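Local coordinates for protein glycerol-3-phosphate dehydrogenase [NAD(P)+] (Coxiella burnetii, PDB 3K96) that probably catalyses the NAD(P)H-dependent reduction of dihydroxyacetone phosphate to sn-glycerol 3-phosphate, the precursor for phospholipid synthesis, at residues 37-46 against 74-84; 49-59 against 86-97. All blocks are in the same frame, centred on the assembly; numbering follows the deposited sequence. Where two conformers were deposited one is given.

Interaction 1: 37-46 against 74-84; sequences AGSWGTALAL and NNRYLPNYPFP
Leu46 and Leu78 reach toward each other tip to tip, CD1 of Leu46 lying 3.7 Å from CD2 of Leu78. The branches of Leu46 touch different parts of loop 74-84, which joins helix 62-71 to strand 87-90: CD1 also meets CB of Tyr81, while CD2 meets CD of Pro84 at 3.6 Å. In Leu78, chi1 of -161° carries CG toward the helix and chi2 of 66° sets CD2 against Ala43 and the methyl of Thr42. One turn earlier the contact becomes polar. The Asn74 amide has both acceptors near its plane: ND2 donates to Thr42 OG1 at 2.8 Å and to Ala37 O at 2.9 Å, the latter from above the carbonyl plane. Asn74 OD1 accepts from Tyr77 N in an Asx motif and from His64. Ser39, predicted to bind NADPH, donates from OG to Tyr77 O (2.9 Å), and CB of Tyr77 packs against the Gly38-Ser39 peptide. Gly38, the N-cap, and Gly41 fit a Rossmann-type glycine-rich motif, consistent with nucleotide binding. Two bonds at ND2 and two at OD1 thus fix the rotation of this buried amide, while Thr42 OG1, donating to Gly38 O, is left to accept from ND2.

Interaction 2: 49-59 against 86-97; sequences ARKGQKVRLWS and TLKAYCDLKASL
Trp58 and Leu93 belong to the tight part of this contact: CD1 of Leu93 sits over the six-membered ring of the indole, 3.8 Å from its centroid and 12° off the ring normal, a CH-pi contact. At the ring edge Trp58 NE1 gives a weak, bent bond to Cys91 O (3.1 Å). Strands 55-58 and 87-90 pair in parallel, the ladder running from Val55 N to Thr86 O (2.9 Å) through to Tyr90 N and Leu57 O. On the buried face that carries Val55 and Leu57, Leu87 CD1 packs on Val55 CG1 at 3.9 Å. Arg56, its chain extended from CG to NE, runs over the face of Tyr90, with CD 4.1 Å from the ring centroid and the guanidinium only 18° from the ring plane. Its NH1 donates to Ser96 O from above that carbonyl plane (3.1 Å) and to Glu98 O, so two backbone carbonyls grip the charge. The loose side holds the exposed side chains of Lys88, whose chain bends off from strand 55-58, and of Cys91 and Asp92, whose backbone N atoms bind a buffer molecule. The two strands form a beta-alpha-beta unit with helix 62-71; strand 32-35 flanks 55-58 on its other side, and helix 39-49 packs on the face bearing Val55, Leu57 and Leu87.

How the interactions relate
Interactions 1 and 2 alternate along the chain and their centres lie 12 Å apart, both within the N-terminal, probably NAD-binding part of the enzyme. Helix 39-49, which carries the first side of interaction 1, runs directly into the turn before strand 55-58 of interaction 2. The two meet by packing: Ala45 CB lies 3.8 Å from Leu87 CD1, Thr42 OG1 is 3.8 Å from Leu57 CD2, and Ala37 CB is 3.7 Å from Ser59 CB. Interaction 1 holds Ser39 and Trp40, predicted to bind NADPH; the side chain of Ser39 is about 4 Å from that of Ala165, another predicted NADPH-binding residue. The side chain of Leu57 in interaction 2 is about 10 Å from those of Ser39 and Trp40.

Interaction 1: 37-46 against 74-84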
loop_
_atom_site.group_PDB
_atom_site.type_symbol
_atom_site.label_atom_id
_atom_site.label_comp_id
_atom_site.label_asym_id
_atom_site.label_seq_id
_atom_site.Cartn_x
_atom_site.Cartn_y
_atom_site.Cartn_z
ATOM N N ALA A 37 21.526 14.531 12.925
ATOM C CA ALA A 37 22.434 13.617 12.278
ATOM C C ALA A 37 22.014 12.170 12.433
ATOM O O ALA A 37 22.850 11.273 12.641
ATOM C CB ALA A 37 23.856 13.843 12.789
ATOM N N GLY A 38 20.708 11.930 12.379
ATOM C CA GLY A 38 20.198 10.557 12.387
ATOM C C GLY A 38 20.433 10.000 10.978
ATOM O O GLY A 38 21.093 10.648 10.123
ATOM N N SER A 39 19.878 8.820 10.719
ATOM C CA SER A 39 20.025 8.161 9.419
ATOM C C SER A 39 19.519 9.037 8.281
ATOM O O SER A 39 20.219 9.268 7.291
ATOM C CB SER A 39 19.228 6.842 9.402
ATOM O OG SER A 39 19.618 5.988 10.466
ATOM N N TRP A 40 18.290 9.512 8.420
ATOM C CA TRP A 40 17.665 10.302 7.379
ATOM C C TRP A 40 18.384 11.638 7.175
ATOM O O TRP A 40 18.690 12.002 6.042
ATOM C CB TRP A 40 16.160 10.450 7.652
ATOM C CG TRP A 40 15.353 11.164 6.574
ATOM C CD1 TRP A 40 14.361 12.088 6.783
ATOM C CD2 TRP A 40 15.482 11.040 5.145
ATOM N NE1 TRP A 40 13.863 12.536 5.584
ATOM C CE2 TRP A 40 14.525 11.904 4.562
ATOM C CE3 TRP A 40 16.283 10.268 4.304
ATOM C CZ2 TRP A 40 14.364 12.021 3.189
ATOM C CZ3 TRP A 40 16.130 10.402 2.940
ATOM C CH2 TRP A 40 15.184 11.270 2.393
ATOM N N GLY A 41 18.652 12.364 8.249
ATOM C CA GLY A 41 19.393 13.646 8.112
ATOM C C GLY A 41 20.714 13.486 7.395
ATOM O O GLY A 41 21.077 14.288 6.527
ATOM N N THR A 42 21.427 12.411 7.733
ATOM C CA THR A 42 22.724 12.139 7.146
ATOM C C THR A 42 22.595 11.742 5.672
ATOM O O THR A 42 23.423 12.133 4.854
ATOM C CB THR A 42 23.468 11.039 7.917
ATOM O OG1 THR A 42 23.578 11.398 9.299
ATOM C CG2 THR A 42 24.865 10.820 7.338
ATOM N N ALA A 43 21.564 10.960 5.339
ATOM C CA ALA A 43 21.330 10.543 3.958
ATOM C C ALA A 43 21.038 11.775 3.080
ATOM O O ALA A 43 21.532 11.888 1.972
ATOM C CB ALA A 43 20.157 9.529 3.881
ATOM N N LEU A 44 20.214 12.677 3.578
ATOM C CA LEU A 44 19.919 13.924 2.850
ATOM C C LEU A 44 21.217 14.736 2.666
ATOM O O LEU A 44 21.453 15.341 1.607
ATOM C CB LEU A 44 18.872 14.743 3.600
ATOM C CG LEU A 44 17.428 14.271 3.435
ATOM C CD1 LEU A 44 16.540 14.827 4.545
ATOM C CD2 LEU A 44 16.919 14.614 2.031
ATOM N N ALA A 45 22.055 14.737 3.692
ATOM C CA ALA A 45 23.327 15.467 3.630
ATOM C C ALA A 45 24.217 14.888 2.548
ATOM O O ALA A 45 24.939 15.631 1.865
ATOM C CB ALA A 45 24.034 15.455 5.008
ATOM N N LEU A 46 24.161 13.558 2.370
ATOM C CA LEU A 46 24.945 12.897 1.336
ATOM C C LEU A 46 24.421 13.209 -0.039
ATOM O O LEU A 46 25.193 13.426 -0.961
ATOM C CB LEU A 46 24.961 11.370 1.516
ATOM C CG LEU A 46 25.793 10.821 2.657
ATOM C CD1 LEU A 46 25.539 9.334 2.845
ATOM C CD2 LEU A 46 27.274 11.129 2.369
ATOM N N ASN A 74 29.264 8.488 9.462
ATOM C CA ASN A 74 28.361 8.491 10.593
ATOM C C ASN A 74 28.161 7.062 10.982
ATOM O O ASN A 74 27.215 6.428 10.528
ATOM C CB ASN A 74 27.026 9.124 10.235
ATOM C CG ASN A 74 26.120 9.282 11.433
ATOM O OD1 ASN A 74 26.356 8.707 12.510
ATOM N ND2 ASN A 74 25.073 10.077 11.261
ATOM N N ASN A 75 29.064 6.548 11.813
ATOM C CA ASN A 75 28.968 5.170 12.243
ATOM C C ASN A 75 27.783 4.863 13.127
ATOM O O ASN A 75 27.234 3.781 13.042
ATOM C CB ASN A 75 30.274 4.691 12.887
ATOM C CG ASN A 75 31.272 4.200 11.858
ATOM O OD1 ASN A 75 30.888 3.644 10.830
ATOM N ND2 ASN A 75 32.556 4.388 12.130
ATOM N N ARG A 76 27.356 5.796 13.957
ATOM C CA ARG A 76 26.207 5.503 14.794
ATOM C C ARG A 76 24.937 5.268 14.037
ATOM O O ARG A 76 24.156 4.431 14.445
ATOM C CB ARG A 76 25.871 6.640 15.742
ATOM C CG ARG A 76 26.835 6.849 16.825
ATOM C CD ARG A 76 26.306 7.844 17.824
ATOM N NE ARG A 76 27.356 8.137 18.779
ATOM C CZ ARG A 76 27.214 8.933 19.827
ATOM N NH1 ARG A 76 26.051 9.532 20.076
ATOM N NH2 ARG A 76 28.245 9.123 20.631
ATOM N N TYR A 77 24.710 6.021 12.959
ATOM C CA TYR A 77 23.419 5.956 12.269
ATOM C C TYR A 77 23.423 5.641 10.780
ATOM O O TYR A 77 22.388 5.307 10.246
ATOM C CB TYR A 77 22.618 7.259 12.536
ATOM C CG TYR A 77 22.353 7.512 14.007
ATOM C CD1 TYR A 77 21.479 6.711 14.716
ATOM C CD2 TYR A 77 22.972 8.551 14.684
ATOM C CE1 TYR A 77 21.249 6.918 16.066
ATOM C CE2 TYR A 77 22.739 8.776 16.035
ATOM C CZ TYR A 77 21.879 7.953 16.718
ATOM O OH TYR A 77 21.630 8.151 18.064
ATOM N N LEU A 78 24.553 5.748 10.104
ATOM C CA LEU A 78 24.601 5.424 8.682
ATOM C C LEU A 78 26.011 4.944 8.331
ATOM O O LEU A 78 26.724 5.584 7.543
ATOM C CB LEU A 78 24.207 6.642 7.824
ATOM C CG LEU A 78 23.768 6.397 6.370
ATOM C CD1 LEU A 78 22.459 5.617 6.362
ATOM C CD2 LEU A 78 23.590 7.710 5.585
ATOM N N PRO A 79 26.428 3.814 8.933
ATOM C CA PRO A 79 27.756 3.287 8.667
ATOM C C PRO A 79 27.881 2.827 7.231
ATOM O O PRO A 79 26.866 2.526 6.588
ATOM C CB PRO A 79 27.865 2.088 9.629
ATOM C CG PRO A 79 26.450 1.655 9.866
ATOM C CD PRO A 79 25.665 2.959 9.863
ATOM N N ASN A 80 29.118 2.824 6.742
ATOM C CA ASN A 80 29.487 2.383 5.397
ATOM C C ASN A 80 29.290 3.408 4.271
ATOM O O ASN A 80 29.424 3.060 3.102
ATOM C CB ASN A 80 28.777 1.075 5.038
ATOM C CG ASN A 80 29.025 -0.014 6.053
ATOM O OD1 ASN A 80 28.086 -0.657 6.514
ATOM N ND2 ASN A 80 30.285 -0.202 6.440
ATOM N N TYR A 81 28.959 4.647 4.617
ATOM C CA TYR A 81 28.789 5.707 3.622
ATOM C C TYR A 81 29.625 6.935 4.005
ATOM O O TYR A 81 29.100 7.871 4.621
ATOM C CB TYR A 81 27.303 6.066 3.463
ATOM C CG TYR A 81 26.541 4.928 2.867
ATOM C CD1 TYR A 81 26.610 4.673 1.514
ATOM C CD2 TYR A 81 25.789 4.069 3.663
ATOM C CE1 TYR A 81 25.939 3.609 0.958
ATOM C CE2 TYR A 81 25.126 3.005 3.111
ATOM C CZ TYR A 81 25.208 2.784 1.754
ATOM O OH TYR A 81 24.544 1.728 1.191
ATOM N N PRO A 82 30.926 6.925 3.649
ATOM C CA PRO A 82 31.846 8.031 3.959
ATOM C C PRO A 82 31.389 9.368 3.404
ATOM O O PRO A 82 30.772 9.437 2.331
ATOM C CB PRO A 82 33.160 7.631 3.269
ATOM C CG PRO A 82 33.029 6.167 2.951
ATOM C CD PRO A 82 31.559 5.911 2.780
ATOM N N PHE A 83 31.699 10.421 4.144
ATOM C CA PHE A 83 31.345 11.752 3.736
ATOM C C PHE A 83 32.210 12.263 2.582
ATOM O O PHE A 83 33.389 12.021 2.553
ATOM C CB PHE A 83 31.536 12.760 4.879
ATOM C CG PHE A 83 30.679 12.522 6.091
ATOM C CD1 PHE A 83 29.580 11.693 6.052
ATOM C CD2 PHE A 83 30.897 13.273 7.232
ATOM C CE1 PHE A 83 28.781 11.526 7.168
ATOM C CE2 PHE A 83 30.092 13.137 8.341
ATOM C CZ PHE A 83 29.027 12.257 8.312
ATOM N N PRO A 84 31.607 12.975 1.626
ATOM C CA PRO A 84 32.410 13.647 0.616
ATOM C C PRO A 84 33.096 14.843 1.301
ATOM O O PRO A 84 32.727 15.213 2.417
ATOM C CB PRO A 84 31.381 14.142 -0.401
ATOM C CG PRO A 84 30.155 13.365 -0.132
ATOM C CD PRO A 84 30.178 12.968 1.294
#

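Interaction 2: 49-59 against 86-97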
loop_
_atom_site.group_PDB
_atom_site.type_symbol
_atom_site.label_atom_id
_atom_site.label_comp_id
_atom_site.label_asym_id
_atom_site.label_seq_id
_atom_site.Cartn_x
_atom_site.Cartn_y
_atom_site.Cartn_z
ATOM N N ALA A 49 25.712 16.784 -0.631
ATOM C CA ALA A 49 27.176 16.897 -0.637
ATOM C C ALA A 49 27.799 16.170 -1.841
ATOM O O ALA A 49 28.787 16.646 -2.430
ATOM C CB ALA A 49 27.790 16.429 0.723
ATOM N N ARG A 50 27.192 15.052 -2.247
ATOM C CA ARG A 50 27.676 14.316 -3.416
ATOM C C ARG A 50 27.588 15.107 -4.705
ATOM O O ARG A 50 28.307 14.817 -5.658
ATOM C CB ARG A 50 26.930 12.986 -3.597
ATOM C CG ARG A 50 27.384 11.908 -2.627
ATOM C CD ARG A 50 26.362 10.783 -2.568
ATOM N NE ARG A 50 26.752 9.720 -1.654
ATOM C CZ ARG A 50 25.957 8.708 -1.311
ATOM N NH1 ARG A 50 24.716 8.645 -1.793
ATOM N NH2 ARG A 50 26.391 7.767 -0.484
ATOM N N LYS A 51 26.687 16.073 -4.763
ATOM C CA LYS A 51 26.548 16.890 -5.963
ATOM C C LYS A 51 27.537 18.071 -5.900
ATOM O O LYS A 51 27.611 18.876 -6.819
ATOM C CB LYS A 51 25.094 17.361 -6.102
ATOM C CG LYS A 51 24.080 16.167 -6.147
ATOM C CD LYS A 51 22.718 16.546 -5.526
ATOM C CE LYS A 51 21.769 17.190 -6.457
ATOM N NZ LYS A 51 21.136 16.187 -7.309
ATOM N N GLY A 52 28.298 18.156 -4.814
ATOM C CA GLY A 52 29.312 19.203 -4.671
ATOM C C GLY A 52 28.859 20.387 -3.836
ATOM O O GLY A 52 29.639 21.304 -3.591
ATOM N N GLN A 53 27.601 20.376 -3.392
ATOM C CA GLN A 53 27.096 21.444 -2.538
ATOM C C GLN A 53 27.750 21.353 -1.166
ATOM O O GLN A 53 28.023 20.260 -0.662
ATOM C CB GLN A 53 25.575 21.333 -2.392
ATOM C CG GLN A 53 24.818 21.449 -3.707
ATOM C CD GLN A 53 23.366 21.036 -3.573
ATOM O OE1 GLN A 53 22.748 21.233 -2.521
ATOM N NE2 GLN A 53 22.811 20.440 -4.641
ATOM N N LYS A 54 28.010 22.500 -0.559
ATOM C CA LYS A 54 28.580 22.534 0.774
ATOM C C LYS A 54 27.477 22.250 1.766
ATOM O O LYS A 54 26.426 22.891 1.721
ATOM C CB LYS A 54 29.167 23.910 1.086
ATOM C CG LYS A 54 30.246 24.352 0.108
ATOM C CD LYS A 54 30.688 25.795 0.384
ATOM C CE LYS A 54 31.559 26.351 -0.754
ATOM N NZ LYS A 54 30.776 26.500 -2.033
ATOM N N VAL A 55 27.724 21.318 2.677
ATOM C CA VAL A 55 26.747 20.960 3.658
ATOM C C VAL A 55 27.325 20.898 5.047
ATOM O O VAL A 55 28.414 20.355 5.249
ATOM C CB VAL A 55 26.137 19.556 3.357
ATOM C CG1 VAL A 55 25.087 19.218 4.403
ATOM C CG2 VAL A 55 25.550 19.515 1.956
ATOM N N ARG A 56 26.579 21.429 6.010
ATOM C CA ARG A 56 26.964 21.385 7.409
ATOM C C ARG A 56 25.924 20.543 8.153
ATOM O O ARG A 56 24.734 20.873 8.172
ATOM C CB ARG A 56 27.019 22.779 8.018
ATOM C CG ARG A 56 28.036 23.689 7.382
ATOM C CD ARG A 56 27.976 25.055 8.031
ATOM N NE ARG A 56 28.855 26.016 7.378
ATOM C CZ ARG A 56 29.013 27.277 7.766
ATOM N NH1 ARG A 56 28.338 27.756 8.808
ATOM N NH2 ARG A 56 29.855 28.063 7.102
ATOM N N LEU A 57 26.396 19.480 8.783
ATOM C CA LEU A 57 25.547 18.570 9.512
ATOM C C LEU A 57 25.773 18.717 11.001
ATOM O O LEU A 57 26.876 18.502 11.481
ATOM C CB LEU A 57 25.881 17.135 9.083
ATOM C CG LEU A 57 25.042 16.016 9.689
ATOM C CD1 LEU A 57 23.580 16.185 9.290
ATOM C CD2 LEU A 57 25.593 14.659 9.235
ATOM N N TRP A 58 24.725 19.048 11.733
ATOM C CA TRP A 58 24.797 19.239 13.182
ATOM C C TRP A 58 24.050 18.150 13.937
ATOM O O TRP A 58 22.991 17.677 13.510
ATOM C CB TRP A 58 24.183 20.586 13.544
ATOM C CG TRP A 58 24.061 20.894 15.025
ATOM C CD1 TRP A 58 25.037 21.413 15.841
ATOM C CD2 TRP A 58 22.885 20.774 15.840
ATOM N NE1 TRP A 58 24.548 21.589 17.115
ATOM C CE2 TRP A 58 23.230 21.210 17.143
ATOM C CE3 TRP A 58 21.569 20.330 15.600
ATOM C CZ2 TRP A 58 22.316 21.215 18.199
ATOM C CZ3 TRP A 58 20.657 20.344 16.644
ATOM C CH2 TRP A 58 21.038 20.783 17.936
ATOM N N SER A 59 24.624 17.767 15.066
ATOM C CA SER A 59 24.029 16.800 15.946
ATOM C C SER A 59 24.084 17.350 17.349
ATOM O O SER A 59 25.095 17.948 17.738
ATOM C CB SER A 59 24.819 15.493 15.907
ATOM O OG SER A 59 24.287 14.567 16.840
ATOM N N THR A 86 32.835 17.957 0.869
ATOM C CA THR A 86 31.936 19.105 1.095
ATOM C C THR A 86 30.953 18.947 2.258
ATOM O O THR A 86 30.195 19.885 2.561
ATOM C CB THR A 86 31.181 19.479 -0.182
ATOM O OG1 THR A 86 30.526 18.318 -0.710
ATOM C CG2 THR A 86 32.159 20.038 -1.239
ATOM N N LEU A 87 30.979 17.786 2.913
ATOM C CA LEU A 87 30.108 17.516 4.046
ATOM C C LEU A 87 30.911 17.541 5.336
ATOM O O LEU A 87 31.836 16.742 5.511
ATOM C CB LEU A 87 29.421 16.163 3.870
ATOM C CG LEU A 87 28.594 15.591 5.022
ATOM C CD1 LEU A 87 27.628 16.578 5.622
ATOM C CD2 LEU A 87 27.857 14.348 4.511
ATOM N N LYS A 88 30.536 18.447 6.237
ATOM C CA LYS A 88 31.223 18.626 7.518
ATOM C C LYS A 88 30.263 18.622 8.687
ATOM O O LYS A 88 29.219 19.261 8.641
ATOM C CB LYS A 88 31.975 19.974 7.530
ATOM C CG LYS A 88 33.035 20.142 6.436
ATOM C CD LYS A 88 34.132 19.100 6.571
ATOM C CE LYS A 88 35.222 19.296 5.532
ATOM N NZ LYS A 88 36.188 18.151 5.572
ATOM N N ALA A 89 30.636 17.914 9.748
ATOM C CA ALA A 89 29.848 17.858 10.970
ATOM C C ALA A 89 30.252 19.005 11.914
ATOM O O ALA A 89 31.420 19.350 12.011
ATOM C CB ALA A 89 30.041 16.497 11.674
ATOM N N TYR A 90 29.269 19.589 12.587
ATOM C CA TYR A 90 29.472 20.668 13.545
ATOM C C TYR A 90 28.758 20.262 14.814
ATOM O O TYR A 90 27.701 19.624 14.743
ATOM C CB TYR A 90 28.810 21.951 13.035
ATOM C CG TYR A 90 29.554 22.666 11.950
ATOM C CD1 TYR A 90 29.751 22.087 10.715
ATOM C CD2 TYR A 90 30.044 23.950 12.158
ATOM C CE1 TYR A 90 30.443 22.741 9.728
ATOM C CE2 TYR A 90 30.724 24.619 11.173
ATOM C CZ TYR A 90 30.923 24.010 9.965
ATOM O OH TYR A 90 31.594 24.685 8.989
ATOM N N CYS A 91 29.308 20.599 15.979
ATOM C CA CYS A 91 28.583 20.297 17.218
ATOM C C CYS A 91 27.986 21.565 17.807
ATOM O O CYS A 91 27.169 21.492 18.709
ATOM C CB CYS A 91 29.443 19.601 18.262
ATOM S SG CYS A 91 30.629 20.666 19.039
ATOM N N ASP A 92 28.379 22.725 17.290
ATOM C CA ASP A 92 27.850 23.994 17.792
ATOM C C ASP A 92 26.753 24.526 16.870
ATOM O O ASP A 92 26.986 24.788 15.690
ATOM C CB ASP A 92 28.969 25.040 17.929
ATOM C CG ASP A 92 28.455 26.389 18.475
ATOM O OD1 ASP A 92 27.731 26.395 19.498
ATOM O OD2 ASP A 92 28.785 27.438 17.885
ATOM N N LEU A 93 25.566 24.721 17.424
ATOM C CA LEU A 93 24.437 25.174 16.632
ATOM C C LEU A 93 24.705 26.527 16.034
ATOM O O LEU A 93 24.541 26.725 14.835
ATOM C CB LEU A 93 23.173 25.231 17.491
ATOM C CG LEU A 93 21.899 25.517 16.714
ATOM C CD1 LEU A 93 21.680 24.404 15.685
ATOM C CD2 LEU A 93 20.728 25.623 17.666
ATOM N N LYS A 94 25.127 27.464 16.876
ATOM C CA LYS A 94 25.421 28.817 16.416
ATOM C C LYS A 94 26.429 28.793 15.273
ATOM O O LYS A 94 26.214 29.419 14.235
ATOM C CB LYS A 94 25.948 29.676 17.576
ATOM C CG LYS A 94 26.214 31.163 17.217
ATOM C CD LYS A 94 26.689 31.934 18.447
ATOM C CE LYS A 94 27.139 33.353 18.114
ATOM N NZ LYS A 94 26.027 34.195 17.596
ATOM N N ALA A 95 27.528 28.066 15.465
ATOM C CA ALA A 95 28.580 27.971 14.452
ATOM C C ALA A 95 28.055 27.348 13.169
ATOM O O ALA A 95 28.430 27.744 12.077
ATOM C CB ALA A 95 29.729 27.154 14.981
ATOM N N SER A 96 27.174 26.366 13.291
ATOM C CA SER A 96 26.664 25.697 12.095
ATOM C C SER A 96 25.785 26.639 11.262
ATOM O O SER A 96 25.742 26.533 10.031
ATOM C CB SER A 96 25.909 24.411 12.469
ATOM O OG SER A 96 24.698 24.694 13.143
ATOM N N LEU A 97 25.107 27.572 11.934
ATOM C CA LEU A 97 24.223 28.509 11.252
ATOM C C LEU A 97 24.888 29.844 10.876
ATOM O O LEU A 97 24.286 30.660 10.204
ATOM C CB LEU A 97 22.974 28.763 12.094
ATOM C CG LEU A 97 22.118 27.510 12.369
ATOM C CD1 LEU A 97 20.892 27.917 13.121
ATOM C CD2 LEU A 97 21.738 26.785 11.083
#